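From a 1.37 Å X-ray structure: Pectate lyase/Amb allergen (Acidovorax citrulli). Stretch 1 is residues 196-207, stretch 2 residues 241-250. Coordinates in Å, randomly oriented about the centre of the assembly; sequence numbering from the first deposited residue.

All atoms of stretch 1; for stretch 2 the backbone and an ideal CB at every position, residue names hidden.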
ATOM      1  N   VAL A 196      -9.241  26.779   2.696  1.00  2.49           N
ATOM      2  CA  VAL A 196      -7.983  26.409   3.333  1.00  2.72           C
ATOM      3  C   VAL A 196      -8.062  24.928   3.708  1.00  2.83           C
ATOM      4  O   VAL A 196      -9.065  24.476   4.279  1.00  3.28           O
ATOM      5  CB  VAL A 196      -7.741  27.260   4.594  1.00  3.31           C
ATOM      6  CG1 VAL A 196      -6.582  26.674   5.430  1.00  4.48           C
ATOM      7  CG2 VAL A 196      -7.497  28.723   4.217  1.00  4.15           C
ATOM      8  N   ILE A 197      -7.006  24.174   3.380  1.00  2.53           N
ATOM      9  CA  ILE A 197      -6.964  22.744   3.676  1.00  2.71           C
ATOM     10  C   ILE A 197      -5.607  22.452   4.306  1.00  2.89           C
ATOM     11  O   ILE A 197      -4.580  22.707   3.674  1.00  3.20           O
ATOM     12  CB  ILE A 197      -7.155  21.891   2.372  1.00  3.40           C
ATOM     13  CG1 ILE A 197      -8.523  22.198   1.734  1.00  3.97           C
ATOM     14  CG2 ILE A 197      -7.004  20.409   2.657  1.00  4.08           C
ATOM     15  CD1 ILE A 197      -8.725  21.589   0.366  1.00  4.47           C
ATOM     16  N   ARG A 198      -5.589  21.964   5.554  1.00  2.73           N
ATOM     17  CA  ARG A 198      -4.326  21.743   6.271  1.00  3.27           C
ATOM     18  C   ARG A 198      -4.346  20.484   7.124  1.00  2.88           C
ATOM     19  O   ARG A 198      -5.378  20.087   7.650  1.00  3.41           O
ATOM     20  CB  ARG A 198      -4.000  22.905   7.226  1.00  3.77           C
ATOM     21  CG  ARG A 198      -4.120  24.273   6.594  1.00  4.54           C
ATOM     22  CD  ARG A 198      -3.786  25.350   7.599  1.00  4.49           C
ATOM     23  NE  ARG A 198      -2.345  25.490   7.815  1.00  4.19           N
ATOM     24  CZ  ARG A 198      -1.818  26.273   8.746  1.00  4.55           C
ATOM     25  NH1 ARG A 198      -2.604  26.892   9.628  1.00  6.13           N
ATOM     26  NH2 ARG A 198      -0.503  26.416   8.805  1.00  5.37           N
ATOM     27  N   ASN A 199      -3.162  19.889   7.282  1.00  3.51           N
ATOM     28  CA  ASN A 199      -2.917  18.854   8.270  1.00  3.11           C
ATOM     29  C   ASN A 199      -3.692  17.562   8.056  1.00  2.73           C
ATOM     30  O   ASN A 199      -3.981  16.859   9.019  1.00  3.51           O
ATOM     31  CB  ASN A 199      -3.141  19.372   9.694  1.00  3.16           C
ATOM     32  CG  ASN A 199      -2.433  18.515  10.728  1.00  3.30           C
ATOM     33  OD1 ASN A 199      -1.313  18.061  10.483  1.00  3.88           O
ATOM     34  ND2 ASN A 199      -3.068  18.299  11.888  1.00  4.18           N
ATOM     35  N   ILE A 200      -3.956  17.215   6.792  1.00  3.05           N
ATOM     36  CA  ILE A 200      -4.688  15.990   6.458  1.00  3.21           C
ATOM     37  C   ILE A 200      -3.788  15.117   5.592  1.00  3.38           C
ATOM     38  O   ILE A 200      -3.026  15.614   4.743  1.00  3.38           O
ATOM     39  CB  ILE A 200      -5.989  16.332   5.695  1.00  3.34           C
ATOM     40  CG1 ILE A 200      -6.916  17.122   6.614  1.00  4.10           C
ATOM     41  CG2 ILE A 200      -6.697  15.073   5.160  1.00  3.97           C
ATOM     42  CD1 ILE A 200      -7.956  17.941   5.881  1.00  4.45           C
ATOM     43  N   THR A 201      -3.853  13.810   5.823  1.00  3.37           N
ATOM     44  CA  THR A 201      -3.229  12.843   4.916  1.00  3.55           C
ATOM     45  C   THR A 201      -4.290  12.314   3.952  1.00  3.74           C
ATOM     46  O   THR A 201      -5.250  11.671   4.378  1.00  4.53           O
ATOM     47  CB  THR A 201      -2.576  11.707   5.712  1.00  4.20           C
ATOM     48  OG1 THR A 201      -1.486  12.260   6.441  1.00  4.96           O
ATOM     49  CG2 THR A 201      -2.025  10.615   4.799  1.00  4.63           C
ATOM     50  N   PHE A 202      -4.110  12.614   2.662  1.00  3.70           N
ATOM     51  CA  PHE A 202      -5.022  12.222   1.603  1.00  3.68           C
ATOM     52  C   PHE A 202      -4.425  10.999   0.911  1.00  3.62           C
ATOM     53  O   PHE A 202      -3.251  11.030   0.535  1.00  4.74           O
ATOM     54  CB  PHE A 202      -5.133  13.351   0.576  1.00  3.75           C
ATOM     55  CG  PHE A 202      -5.892  14.557   1.042  1.00  3.40           C
ATOM     56  CD1 PHE A 202      -7.270  14.617   0.839  1.00  3.75           C
ATOM     57  CD2 PHE A 202      -5.250  15.629   1.660  1.00  3.87           C
ATOM     58  CE1 PHE A 202      -7.994  15.716   1.242  1.00  4.37           C
ATOM     59  CE2 PHE A 202      -5.986  16.750   2.063  1.00  3.63           C
ATOM     60  CZ  PHE A 202      -7.345  16.796   1.853  1.00  4.16           C
ATOM     61  N   GLU A 203      -5.210   9.939   0.724  1.00  3.46           N
ATOM     62  CA  GLU A 203      -4.690   8.745   0.038  1.00  3.80           C
ATOM     63  C   GLU A 203      -5.638   8.196  -1.001  1.00  3.63           C
ATOM     64  O   GLU A 203      -6.831   8.021  -0.733  1.00  4.14           O
ATOM     65  CB  GLU A 203      -4.452   7.582   1.015  1.00  4.62           C
ATOM     66  CG  GLU A 203      -3.409   7.877   2.099  1.00  5.82           C
ATOM     67  CD  GLU A 203      -3.228   6.759   3.098  1.00  7.21           C
ATOM     68  OE1 GLU A 203      -3.665   5.622   2.839  1.00  7.66           O
ATOM     69  OE2 GLU A 203      -2.615   7.032   4.153  1.00 10.30           O
ATOM     70  N   ASP A 204      -5.083   7.901  -2.177  1.00  3.68           N
ATOM     71  CA  ASP A 204      -5.606   6.862  -3.068  1.00  3.26           C
ATOM     72  C   ASP A 204      -7.003   7.169  -3.597  1.00  2.26           C
ATOM     73  O   ASP A 204      -7.981   6.486  -3.257  1.00  3.31           O
ATOM     74  CB  ASP A 204      -5.557   5.504  -2.350  1.00  3.87           C
ATOM     75  CG  ASP A 204      -5.847   4.332  -3.271  1.00  4.35           C
ATOM     76  OD1 ASP A 204      -5.759   4.476  -4.506  1.00  4.64           O
ATOM     77  OD2 ASP A 204      -6.172   3.261  -2.743  1.00  4.54           O
ATOM     78  N   ALA A 205      -7.092   8.205  -4.432  1.00  2.50           N
ATOM     79  CA  ALA A 205      -8.332   8.505  -5.144  1.00  3.31           C
ATOM     80  C   ALA A 205      -8.430   7.517  -6.300  1.00  4.00           C
ATOM     81  O   ALA A 205      -7.894   7.752  -7.382  1.00  5.32           O
ATOM     82  CB  ALA A 205      -8.328   9.947  -5.639  1.00  4.38           C
ATOM     83  N   PHE A 206      -9.085   6.395  -6.034  1.00  3.53           N
ATOM     84  CA  PHE A 206      -9.024   5.207  -6.891  1.00  3.14           C
ATOM     85  C   PHE A 206     -10.310   5.076  -7.696  1.00  3.13           C
ATOM     86  O   PHE A 206     -11.423   5.119  -7.155  1.00  4.80           O
ATOM     87  CB  PHE A 206      -8.863   3.986  -5.980  1.00  3.31           C
ATOM     88  CG  PHE A 206      -8.507   2.706  -6.695  1.00  3.15           C
ATOM     89  CD1 PHE A 206      -7.177   2.298  -6.794  1.00  3.99           C
ATOM     90  CD2 PHE A 206      -9.510   1.895  -7.241  1.00  3.61           C
ATOM     91  CE1 PHE A 206      -6.839   1.100  -7.420  1.00  3.89           C
ATOM     92  CE2 PHE A 206      -9.186   0.686  -7.872  1.00  3.90           C
ATOM     93  CZ  PHE A 206      -7.844   0.289  -7.966  1.00  4.10           C
ATOM     94  N   ASP A 207     -10.155   4.919  -9.000  1.00  3.11           N
ATOM     95  CA  ASP A 207     -11.283   4.761  -9.914  1.00  3.01           C
ATOM     96  C   ASP A 207     -11.403   3.278 -10.225  1.00  3.18           C
ATOM     97  O   ASP A 207     -10.507   2.684 -10.830  1.00  3.73           O
ATOM     98  CB  ASP A 207     -10.974   5.572 -11.182  1.00  3.95           C
ATOM     99  CG  ASP A 207     -12.120   5.640 -12.158  1.00  3.86           C
ATOM    100  OD1 ASP A 207     -13.003   4.750 -12.161  1.00  4.13           O
ATOM    101  OD2 ASP A 207     -12.131   6.612 -12.953  1.00  4.28           O
ATOM    102  N   UNK A 241       0.637  21.933   4.464  1.00  2.90           N
ATOM    103  CA  UNK A 241       0.948  20.945   5.496  1.00  2.73           C
ATOM    104  C   UNK A 241       0.037  19.721   5.424  1.00  2.68           C
ATOM    105  O   UNK A 241      -0.435  19.210   6.450  1.00  2.99           O
ATOM    106  CB  UNK A 241       0.839  21.587   6.881  1.00  2.73           C
ATOM    107  N   UNK A 242      -0.174  19.216   4.206  1.00  2.87           N
ATOM    108  CA  UNK A 242      -0.900  17.962   4.008  1.00  3.57           C
ATOM    109  C   UNK A 242       0.052  16.944   3.412  1.00  3.12           C
ATOM    110  O   UNK A 242       1.144  17.287   2.932  1.00  3.54           O
ATOM    111  CB  UNK A 242      -2.122  18.158   3.108  1.00  3.57           C
ATOM    112  N   UNK A 243      -0.367  15.685   3.454  1.00  3.35           N
ATOM    113  CA  UNK A 243       0.353  14.620   2.772  1.00  3.71           C
ATOM    114  C   UNK A 243      -0.594  14.013   1.748  1.00  3.55           C
ATOM    115  O   UNK A 243      -1.790  13.888   2.017  1.00  4.26           O
ATOM    116  CB  UNK A 243       0.866  13.565   3.754  1.00  3.71           C
ATOM    117  N   UNK A 244      -0.078  13.673   0.560  1.00  3.01           N
ATOM    118  CA  UNK A 244      -0.880  13.099  -0.527  1.00  3.43           C
ATOM    119  C   UNK A 244      -0.113  11.937  -1.121  1.00  2.81           C
ATOM    120  O   UNK A 244       1.087  12.055  -1.357  1.00  3.93           O
ATOM    121  CB  UNK A 244      -1.206  14.141  -1.599  1.00  3.43           C
ATOM    122  N   UNK A 245      -0.801  10.832  -1.417  1.00  3.17           N
ATOM    123  CA  UNK A 245      -0.154   9.678  -2.054  1.00  3.60           C
ATOM    124  C   UNK A 245      -1.196   8.740  -2.644  1.00  3.11           C
ATOM    125  O   UNK A 245      -2.395   8.925  -2.425  1.00  3.73           O
ATOM    126  CB  UNK A 245       0.722   8.926  -1.050  1.00  3.60           C
ATOM    127  N   UNK A 246      -0.732   7.705  -3.343  1.00  3.51           N
ATOM    128  CA  UNK A 246      -1.622   6.643  -3.806  1.00  3.63           C
ATOM    129  C   UNK A 246      -1.885   5.584  -2.732  1.00  4.00           C
ATOM    130  O   UNK A 246      -2.366   4.489  -3.041  1.00  4.11           O
ATOM    131  CB  UNK A 246      -1.029   5.977  -5.049  1.00  3.63           C
ATOM    132  N   UNK A 247      -1.595   5.910  -1.467  1.00  4.47           N
ATOM    133  CA  UNK A 247      -1.807   4.954  -0.401  1.00  4.59           C
ATOM    134  C   UNK A 247      -1.092   3.647  -0.683  1.00  4.42           C
ATOM    135  O   UNK A 247       0.036   3.646  -1.178  1.00  5.87           O
ATOM    136  CB  UNK A 247      -3.303   4.705  -0.200  1.00  4.59           C
ATOM    137  N   UNK A 248      -1.762   2.526  -0.404  1.00  4.00           N
ATOM    138  CA  UNK A 248      -1.132   1.222  -0.588  1.00  4.82           C
ATOM    139  C   UNK A 248      -1.621   0.507  -1.848  1.00  5.30           C
ATOM    140  O   UNK A 248      -1.482  -0.706  -1.946  1.00  6.51           O
ATOM    141  CB  UNK A 248      -1.393   0.343   0.637  1.00  4.82           C
ATOM    142  N   UNK A 249      -2.196   1.246  -2.799  1.00  4.54           N
ATOM    143  CA  UNK A 249      -2.496   0.692  -4.113  1.00  4.38           C
ATOM    144  C   UNK A 249      -1.676   1.422  -5.165  1.00  4.39           C
ATOM    145  O   UNK A 249      -2.179   2.290  -5.897  1.00  4.95           O
ATOM    146  CB  UNK A 249      -3.991   0.793  -4.424  1.00  4.38           C
ATOM    147  N   UNK A 250      -0.395   1.084  -5.240  1.00  4.92           N
ATOM    148  CA  UNK A 250       0.477   1.684  -6.234  1.00  5.25           C
ATOM    149  C   UNK A 250       0.158   1.148  -7.619  1.00  4.71           C
ATOM    150  O   UNK A 250      -0.260  -0.010  -7.778  1.00  5.41           O
ATOM    151  CB  UNK A 250       1.945   1.425  -5.888  1.00  5.25           C
TER

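At position 241 the CA-to-CB bond points toward stretch 1, and an ideal CB would lie 4.4 Å from Asn199 N and 5.0 Å from Arg198 CB. The positive phi (59°, psi 45°) is tolerated by glycine and asparagine and less readily by others, but space beside the arginine would admit a polar or aromatic group. The residue is His241, whose ND1 comes within 4.2 Å of Arg198 NH2. Its backbone O accepts a weak hydrogen bond from Asn199 N (2.9 Å).

Position 242 offers clear polar clues. Its CB points sideways, close to Ile200 O, while the backbone carbonyl of Ile197 and the backbone amide of Ile200 lie within reach of a short side chain. One needs a donor and the other an acceptor, so a carboxamide suits best. Asn242 supplies both: ND2 donates to Ile197 O (3.0 Å, nearly linear), and OD1 accepts from Ile200 N (3.0 Å). The side chain thereby ties down the backbone around the loop residue Asn199.

Positions 243 to 245 form a strand that pairs in parallel with Thr201, Phe202 and Glu203. At 243 CB shares a face with Thr201 and Glu203, 3.8 Å from Thr201 OG1; beta-branched or small polar residues would fit. Thr243 matches Thr201 across the bridge. Its backbone does the pairing: Thr243 N donates to Ile200 O (3.0 Å), and Thr243 O accepts from Phe202 N (2.7 Å).

Position 244 turns to the other face, that of Phe202, whose ring invites an apolar, preferably flat partner. Phe244 answers with a ring near parallel to that of Phe202 (planes at 7°) but slid apart, so they barely overlap; Phe202 CD2 and Phe244 CE2 approach to 3.5 Å.

Position 245 returns to the face of Glu203, and a small or polar side chain would suit. Ser245 N donates to Phe202 O (3.1 Å), and Ser245 O accepts from Asp204 N (2.9 Å). Ser245 OG accepts from the backbone N of 247 at 3.0 Å. The same OG is hydrogen-bonded to water 1, which donates to Phe202 O.

Position 246 points away and opens a type II' turn, leaving many polar residues possible. Asp246 receives a hydrogen bond at OD1 from water 4, which in turn accepts from Ala205 N.

At 247 phi is 55° and psi -138°, and an ideal CB would sit 3.2 Å from both Glu203 OE1 and Asp204 CB. Both facts call for Gly247.

Position 248 has no atom of stretch 1 near its CB, so polar residues are natural. Asp248 N donates to water 2, whose O also lies 2.8 Å from Glu203 OE1, so that the water links the two stretches.

Position 249 points toward stretch 1, its ideal CB 3.7 Å from Asp204 OD2 and 4.1 Å from Phe206 CE1. A long cation could satisfy carboxylate and ring together. Arg249 forms a salt bridge, NE to Asp204 OD2 at 2.7 Å, while its guanidinium lies flat on Phe206.

Position 250 points away, unconstrained by stretch 1; it is His250.

Stretch 2, residues 241-250: HNTFSDGDRH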
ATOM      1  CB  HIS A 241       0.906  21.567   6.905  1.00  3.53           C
ATOM      2  CG  HIS A 241       2.173  22.252   7.314  1.00  3.40           C
ATOM      3  ND1 HIS A 241       2.304  23.622   7.323  1.00  4.08           N
ATOM      4  CD2 HIS A 241       3.338  21.756   7.800  1.00  5.13           C
ATOM      5  CE1 HIS A 241       3.504  23.943   7.788  1.00  5.08           C
ATOM      6  NE2 HIS A 241       4.156  22.829   8.075  1.00  5.45           N
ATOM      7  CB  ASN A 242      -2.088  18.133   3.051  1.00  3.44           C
ATOM      8  CG  ASN A 242      -3.031  19.220   3.502  1.00  2.97           C
ATOM      9  OD1 ASN A 242      -3.801  19.030   4.450  1.00  3.89           O
ATOM     10  ND2 ASN A 242      -2.977  20.373   2.827  1.00  3.54           N
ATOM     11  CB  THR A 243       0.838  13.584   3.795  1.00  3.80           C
ATOM     12  OG1 THR A 243       1.759  14.239   4.673  1.00  4.33           O
ATOM     13  CG2 THR A 243       1.527  12.377   3.125  1.00  4.96           C
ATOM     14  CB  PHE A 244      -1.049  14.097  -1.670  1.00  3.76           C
ATOM     15  CG  PHE A 244      -1.782  15.360  -1.303  1.00  3.69           C
ATOM     16  CD1 PHE A 244      -1.122  16.432  -0.721  1.00  4.22           C
ATOM     17  CD2 PHE A 244      -3.123  15.506  -1.634  1.00  3.60           C
ATOM     18  CE1 PHE A 244      -1.806  17.606  -0.429  1.00  4.16           C
ATOM     19  CE2 PHE A 244      -3.799  16.674  -1.354  1.00  4.94           C
ATOM     20  CZ  PHE A 244      -3.147  17.718  -0.741  1.00  4.49           C
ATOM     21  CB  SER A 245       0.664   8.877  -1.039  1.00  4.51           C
ATOM     22  OG  SER A 245      -0.190   8.166  -0.181  1.00  4.70           O
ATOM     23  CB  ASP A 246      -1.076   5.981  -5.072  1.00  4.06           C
ATOM     24  CG  ASP A 246      -1.215   6.874  -6.295  1.00  3.72           C
ATOM     25  OD1 ASP A 246      -1.930   7.909  -6.204  1.00  4.45           O
ATOM     26  OD2 ASP A 246      -0.623   6.523  -7.348  1.00  4.57           O
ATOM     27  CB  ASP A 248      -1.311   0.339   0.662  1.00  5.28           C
ATOM     28  CG  ASP A 248      -2.730  -0.148   0.821  1.00  5.11           C
ATOM     29  OD1 ASP A 248      -3.645   0.470   0.220  1.00  5.99           O
ATOM     30  OD2 ASP A 248      -2.944  -1.154   1.543  1.00  5.52           O
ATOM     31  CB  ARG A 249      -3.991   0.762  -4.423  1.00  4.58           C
ATOM     32  CG  ARG A 249      -4.784  -0.306  -3.668  1.00  4.67           C
ATOM     33  CD  ARG A 249      -6.254  -0.382  -4.098  1.00  4.25           C
ATOM     34  NE  ARG A 249      -6.966   0.815  -3.678  1.00  3.82           N
ATOM     35  CZ  ARG A 249      -8.287   0.957  -3.761  1.00  3.68           C
ATOM     36  NH1 ARG A 249      -9.052  -0.007  -4.290  1.00  4.51           N
ATOM     37  NH2 ARG A 249      -8.839   2.058  -3.280  1.00  4.72           N
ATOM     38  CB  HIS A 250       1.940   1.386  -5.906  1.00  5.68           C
ATOM     39  CG  HIS A 250       2.442   2.105  -4.698  1.00  6.77           C
ATOM     40  ND1 HIS A 250       3.764   2.079  -4.314  1.00  7.55           N
ATOM     41  CD2 HIS A 250       1.807   2.902  -3.807  1.00  7.23           C
ATOM     42  CE1 HIS A 250       3.920   2.817  -3.230  1.00  8.04           C
ATOM     43  NE2 HIS A 250       2.748   3.335  -2.905  1.00  7.69           N
TER
HETATM   44  O   HOH W   1      -0.757  10.134   1.642  1.00 10.31           O
HETATM   45  O   HOH W   2      -4.131   3.203   1.461  1.00  6.55           O
HETATM   46  O   HOH W   3      -6.280   2.696  -0.127  1.00  5.38           O
HETATM   47  O   HOH W   4      -4.587   9.143  -5.646  1.00  5.55           O
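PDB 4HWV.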